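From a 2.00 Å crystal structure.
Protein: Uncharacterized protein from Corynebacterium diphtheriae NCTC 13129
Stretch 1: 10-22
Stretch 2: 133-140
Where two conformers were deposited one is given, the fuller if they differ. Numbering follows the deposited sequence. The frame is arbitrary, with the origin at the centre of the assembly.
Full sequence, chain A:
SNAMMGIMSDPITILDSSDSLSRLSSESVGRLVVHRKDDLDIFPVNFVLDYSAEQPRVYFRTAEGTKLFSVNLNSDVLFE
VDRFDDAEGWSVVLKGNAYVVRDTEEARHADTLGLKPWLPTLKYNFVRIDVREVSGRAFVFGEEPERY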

ATOM      1  N   ASP A  10       2.670   1.580  22.922  1.00 62.78           N
ATOM      2  CA  ASP A  10       4.144   1.464  23.199  1.00 62.80           C
ATOM      3  C   ASP A  10       4.900   1.200  21.904  1.00 61.84           C
ATOM      4  O   ASP A  10       5.832   1.945  21.578  1.00 62.11           O
ATOM      5  N   PRO A  11       4.511   0.132  21.163  1.00 60.87           N
ATOM      6  CA  PRO A  11       5.187  -0.118  19.892  1.00 59.48           C
ATOM      7  C   PRO A  11       4.729   0.810  18.757  1.00 57.87           C
ATOM      8  O   PRO A  11       5.383   0.841  17.711  1.00 57.83           O
ATOM      9  N   ILE A  12       3.617   1.528  18.949  1.00 55.58           N
ATOM     10  CA  ILE A  12       3.099   2.441  17.926  1.00 53.17           C
ATOM     11  C   ILE A  12       3.078   3.878  18.442  1.00 51.00           C
ATOM     12  O   ILE A  12       2.392   4.199  19.431  1.00 51.71           O
ATOM     13  N   THR A  13       3.859   4.732  17.777  1.00 47.15           N
ATOM     14  CA  THR A  13       3.905   6.146  18.105  1.00 42.70           C
ATOM     15  C   THR A  13       3.040   6.792  17.057  1.00 40.13           C
ATOM     16  O   THR A  13       3.181   6.513  15.862  1.00 38.42           O
ATOM     17  N   ILE A  14       2.113   7.625  17.495  1.00 37.14           N
ATOM     18  CA  ILE A  14       1.308   8.379  16.554  1.00 35.40           C
ATOM     19  C   ILE A  14       2.123   9.626  16.257  1.00 33.90           C
ATOM     20  O   ILE A  14       2.515  10.322  17.193  1.00 31.37           O
ATOM     21  N   LEU A  15       2.379   9.896  14.971  1.00 31.08           N
ATOM     22  CA  LEU A  15       3.109  11.112  14.586  1.00 30.41           C
ATOM     23  C   LEU A  15       2.191  12.324  14.504  1.00 29.82           C
ATOM     24  O   LEU A  15       0.981  12.190  14.242  1.00 29.68           O
ATOM     25  N   ASP A  16       2.753  13.506  14.730  1.00 29.76           N
ATOM     26  CA  ASP A  16       2.002  14.730  14.472  1.00 29.43           C
ATOM     27  C   ASP A  16       1.825  14.939  12.941  1.00 29.77           C
ATOM     28  O   ASP A  16       2.551  14.352  12.131  1.00 29.28           O
ATOM     29  N   SER A  17       0.789  15.685  12.553  1.00 29.42           N
ATOM     30  CA  SER A  17       0.495  15.966  11.141  1.00 30.04           C
ATOM     31  C   SER A  17       1.673  16.621  10.385  1.00 28.33           C
ATOM     32  O   SER A  17       1.986  16.227   9.268  1.00 29.42           O
ATOM     33  N   SER A  18       2.327  17.608  10.980  1.00 26.17           N
ATOM     34  CA  SER A  18       3.481  18.251  10.322  1.00 26.81           C
ATOM     35  C   SER A  18       4.604  17.284  10.052  1.00 25.41           C
ATOM     36  O   SER A  18       5.212  17.325   8.996  1.00 25.76           O
ATOM     37  N   ASP A  19       4.936  16.463  11.049  1.00 24.85           N
ATOM     38  CA  ASP A  19       5.964  15.413  10.904  1.00 24.40           C
ATOM     39  C   ASP A  19       5.544  14.468   9.772  1.00 25.12           C
ATOM     40  O   ASP A  19       6.322  14.134   8.855  1.00 24.29           O
ATOM     41  N   SER A  20       4.313  13.991   9.854  1.00 25.44           N
ATOM     42  CA  SER A  20       3.758  13.099   8.843  1.00 25.89           C
ATOM     43  C   SER A  20       3.890  13.633   7.421  1.00 25.37           C
ATOM     44  O   SER A  20       4.377  12.933   6.488  1.00 27.83           O
ATOM     45  N   LEU A  21       3.454  14.848   7.241  1.00 26.16           N
ATOM     46  CA  LEU A  21       3.568  15.485   5.892  1.00 27.72           C
ATOM     47  C   LEU A  21       5.003  15.763   5.444  1.00 28.92           C
ATOM     48  O   LEU A  21       5.314  15.603   4.250  1.00 30.38           O
ATOM     49  N   SER A  22       5.887  16.175   6.367  1.00 27.69           N
ATOM     50  CA  SER A  22       7.301  16.284   5.975  1.00 26.49           C
ATOM     51  C   SER A  22       7.832  14.921   5.494  1.00 26.72           C
ATOM     52  O   SER A  22       8.537  14.789   4.452  1.00 26.53           O
ATOM     53  N   GLU A 133      -7.639  13.743   5.657  0.50 33.15           N
ATOM     54  CA  GLU A 133      -7.008  13.256   6.903  0.50 33.43           C
ATOM     55  C   GLU A 133      -5.570  12.800   6.660  0.50 32.66           C
ATOM     56  O   GLU A 133      -5.238  12.266   5.583  0.50 32.24           O
ATOM     57  N   VAL A 134      -4.743  12.944   7.689  1.00 32.01           N
ATOM     58  CA  VAL A 134      -3.329  12.563   7.610  1.00 32.17           C
ATOM     59  C   VAL A 134      -3.122  11.671   8.818  1.00 32.23           C
ATOM     60  O   VAL A 134      -3.475  12.074   9.934  1.00 30.88           O
ATOM     61  N   SER A 135      -2.614  10.461   8.621  1.00 31.12           N
ATOM     62  CA  SER A 135      -2.257   9.638   9.784  1.00 31.84           C
ATOM     63  C   SER A 135      -0.854   9.120   9.688  1.00 30.24           C
ATOM     64  O   SER A 135      -0.561   8.320   8.820  1.00 28.68           O
ATOM     65  N   GLY A 136       0.003   9.490  10.632  1.00 28.26           N
ATOM     66  CA  GLY A 136       1.373   8.984  10.546  1.00 26.90           C
ATOM     67  C   GLY A 136       1.606   8.086  11.718  1.00 27.29           C
ATOM     68  O   GLY A 136       1.137   8.364  12.808  1.00 26.09           O
ATOM     69  N   ARG A 137       2.385   7.039  11.522  1.00 27.18           N
ATOM     70  CA  ARG A 137       2.685   6.130  12.626  1.00 30.76           C
ATOM     71  C   ARG A 137       4.134   5.736  12.521  1.00 30.58           C
ATOM     72  O   ARG A 137       4.639   5.584  11.414  1.00 31.07           O
ATOM     73  N   ALA A 138       4.783   5.556  13.656  1.00 31.92           N
ATOM     74  CA  ALA A 138       6.055   4.919  13.687  1.00 33.56           C
ATOM     75  C   ALA A 138       5.865   3.669  14.541  1.00 35.53           C
ATOM     76  O   ALA A 138       5.211   3.687  15.585  1.00 36.43           O
ATOM     77  N   PHE A 139       6.515   2.617  14.099  1.00 38.48           N
ATOM     78  CA  PHE A 139       6.478   1.310  14.724  1.00 41.21           C
ATOM     79  C   PHE A 139       7.873   0.928  15.219  1.00 41.93           C
ATOM     80  O   PHE A 139       8.791   0.917  14.424  1.00 42.46           O
ATOM     81  N   VAL A 140       8.031   0.609  16.508  1.00 43.14           N
ATOM     82  CA  VAL A 140       9.296   0.121  17.053  1.00 44.54           C
ATOM     83  C   VAL A 140       9.120  -1.208  17.801  1.00 45.08           C
ATOM     84  O   VAL A 140       9.621  -2.244  17.360  1.00 45.40           O
TER

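The two stretches meet first as antiparallel strands, the first starting at I12, the second running 133-139, with N-to-C directions 147° apart, and then as a helix, 17-22, crossing the strand at 84°. Backbone bonds set the register: V140 N to P11 O is 2.9 Å, T13 N to A138 O 2.8 Å, A138 N to T13 O 2.9 Å and L15 N to G136 O 2.9 Å, all with N-H...acceptor angles of 159° or more.

Side chains then sort by face. I12, I14, R137 and F139 share one. I12 (m, t) sets CG1 4.2 Å from F139 CD1, meeting the ring of F139 (chi1 m) obliquely, while its CG2 lies 4.3 Å from R137 CD. I14 takes m at both chi angles, which brings its CD1 within 4.4 Å of R137 CG; R137 is m, t, with chi3 off-well at -91°, and its guanidinium finds its hydrogen bonds elsewhere in the structure.

On the face of T13, L15 and A138, small meets large. The A138 methyl touches two neighbours, its CB 4.2 Å from T13 CB and 4.1 Å from L15 CD2. T13 is m; L15 is m, t, and its CD1 lies 3.8 Å from R137 N. Next along, G136 leaves a hollow that S20 fills: S20 OG (m) stands 3.1 Å from G136 CA, and an ideal CB on G136 would fall 1.9 Å from S20 OG. That hydroxyl is not bonded to G136; it donates to D16 O at 3.0 Å, within its own stretch.

Where strand gives way to helix, V134 (t) is the bump. It points toward the helix, its CG1 3.6 Å from S20 CB and 4.1 Å from L21 CD2, its CG2 4.2 Å from S17 OG. L21 (m, t) starts sideways, but its end swings nearer. D16 caps this helix, D19 N donating to D16 OD1 at 2.8 Å. One water extends the pairing, donating to L15 O at 2.6 Å and accepting from G136 N at 2.8 Å.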

ATOM      1  CB  ASP A  10       4.462   0.365  24.232  1.00 62.97           C
ATOM      2  CG  ASP A  10       4.261   0.822  25.665  1.00 65.20           C
ATOM      3  OD1 ASP A  10       3.300   1.584  25.918  1.00 68.52           O
ATOM      4  OD2 ASP A  10       5.053   0.407  26.551  1.00 65.78           O
ATOM      5  CB  PRO A  11       4.812  -1.574  19.578  1.00 59.75           C
ATOM      6  CG  PRO A  11       3.452  -1.746  20.186  1.00 60.37           C
ATOM      7  CD  PRO A  11       3.483  -0.899  21.448  1.00 60.73           C
ATOM      8  CB  ILE A  12       1.693   2.034  17.387  1.00 53.86           C
ATOM      9  CG1 ILE A  12       1.715   0.609  16.837  1.00 54.09           C
ATOM     10  CG2 ILE A  12       1.219   2.994  16.256  1.00 53.57           C
ATOM     11  CD1 ILE A  12       0.424   0.231  16.135  1.00 55.86           C
ATOM     12  CB  THR A  13       5.332   6.680  18.066  1.00 42.79           C
ATOM     13  OG1 THR A  13       6.083   6.088  19.129  1.00 43.14           O
ATOM     14  CG2 THR A  13       5.372   8.193  18.245  1.00 42.57           C
ATOM     15  CB  ILE A  14      -0.062   8.774  17.142  1.00 36.03           C
ATOM     16  CG1 ILE A  14      -0.817   7.516  17.635  1.00 38.64           C
ATOM     17  CG2 ILE A  14      -0.879   9.602  16.151  1.00 35.60           C
ATOM     18  CD1 ILE A  14      -0.871   6.392  16.602  1.00 44.36           C
ATOM     19  CB  LEU A  15       3.878  10.922  13.263  1.00 30.07           C
ATOM     20  CG  LEU A  15       4.719   9.632  13.189  1.00 29.43           C
ATOM     21  CD1 LEU A  15       5.329   9.359  11.771  1.00 25.97           C
ATOM     22  CD2 LEU A  15       5.797   9.705  14.229  1.00 28.06           C
ATOM     23  CB  ASP A  16       2.557  15.939  15.264  1.00 30.90           C
ATOM     24  CG  ASP A  16       3.913  16.386  14.793  1.00 32.89           C
ATOM     25  OD1 ASP A  16       4.016  16.772  13.625  1.00 30.77           O
ATOM     26  OD2 ASP A  16       4.868  16.414  15.605  1.00 38.51           O
ATOM     27  CB  SER A  17      -0.734  16.901  11.051  1.00 31.48           C
ATOM     28  OG  SER A  17      -0.871  17.317   9.695  1.00 37.79           O
ATOM     29  CB  SER A  18       4.089  19.344  11.214  1.00 25.63           C
ATOM     30  OG  SER A  18       3.345  20.530  11.103  1.00 33.92           O
ATOM     31  CB  ASP A  19       6.095  14.694  12.267  1.00 24.14           C
ATOM     32  CG  ASP A  19       7.280  13.711  12.345  1.00 24.87           C
ATOM     33  OD1 ASP A  19       8.192  13.697  11.459  1.00 23.10           O
ATOM     34  OD2 ASP A  19       7.254  12.867  13.268  1.00 23.94           O
ATOM     35  CB  SER A  20       2.271  12.853   9.167  1.00 26.33           C
ATOM     36  OG  SER A  20       2.213  11.985  10.294  1.00 26.41           O
ATOM     37  CB  LEU A  21       2.733  16.751   5.826  1.00 27.90           C
ATOM     38  CG  LEU A  21       1.229  16.471   5.930  1.00 28.94           C
ATOM     39  CD1 LEU A  21       0.515  17.812   6.073  1.00 32.26           C
ATOM     40  CD2 LEU A  21       0.739  15.652   4.743  1.00 28.55           C
ATOM     41  CB  SER A  22       8.127  16.756   7.156  1.00 24.89           C
ATOM     42  OG  SER A  22       7.671  18.023   7.607  1.00 25.34           O
ATOM     43  CB  GLU A 133      -7.771  12.055   7.510  0.50 32.76           C
ATOM     44  CG  GLU A 133      -9.162  12.344   8.089  0.50 34.79           C
ATOM     45  CD  GLU A 133      -9.878  11.087   8.612  0.50 36.85           C
ATOM     46  OE1 GLU A 133     -11.000  10.780   8.145  0.50 40.53           O
ATOM     47  OE2 GLU A 133      -9.340  10.404   9.509  0.50 38.84           O
ATOM     48  CB  VAL A 134      -2.456  13.807   7.821  1.00 32.51           C
ATOM     49  CG1 VAL A 134      -0.949  13.430   7.770  1.00 33.63           C
ATOM     50  CG2 VAL A 134      -2.792  14.899   6.787  1.00 32.09           C
ATOM     51  CB  SER A 135      -3.210   8.447   9.951  1.00 33.91           C
ATOM     52  OG  SER A 135      -4.544   8.923   9.959  1.00 40.45           O
ATOM     53  CB  ARG A 137       1.818   4.868  12.463  1.00 31.86           C
ATOM     54  CG  ARG A 137       0.344   5.148  12.585  1.00 38.18           C
ATOM     55  CD  ARG A 137      -0.483   3.884  12.447  1.00 47.92           C
ATOM     56  NE  ARG A 137      -0.864   3.639  11.067  1.00 54.43           N
ATOM     57  CZ  ARG A 137      -1.981   2.986  10.715  1.00 57.68           C
ATOM     58  NH1 ARG A 137      -2.806   2.528  11.648  1.00 58.30           N
ATOM     59  NH2 ARG A 137      -2.273   2.805   9.430  1.00 57.22           N
ATOM     60  CB  ALA A 138       7.127   5.829  14.335  1.00 32.02           C
ATOM     61  CB  PHE A 139       6.055   0.305  13.639  1.00 41.26           C
ATOM     62  CG  PHE A 139       4.878   0.748  12.794  1.00 42.47           C
ATOM     63  CD1 PHE A 139       3.586   0.252  13.057  1.00 44.56           C
ATOM     64  CD2 PHE A 139       5.059   1.599  11.687  1.00 41.60           C
ATOM     65  CE1 PHE A 139       2.492   0.638  12.252  1.00 40.05           C
ATOM     66  CE2 PHE A 139       3.983   2.009  10.888  1.00 42.26           C
ATOM     67  CZ  PHE A 139       2.672   1.506  11.174  1.00 42.53           C
ATOM     68  CB  VAL A 140       9.952   1.151  18.003  1.00 44.97           C
ATOM     69  CG1 VAL A 140      11.124   0.528  18.782  1.00 45.94           C
ATOM     70  CG2 VAL A 140      10.399   2.386  17.217  1.00 46.40           C
TER
HETATM   71  O   HOH W   1      -0.773  11.527  12.436  1.00 39.92           O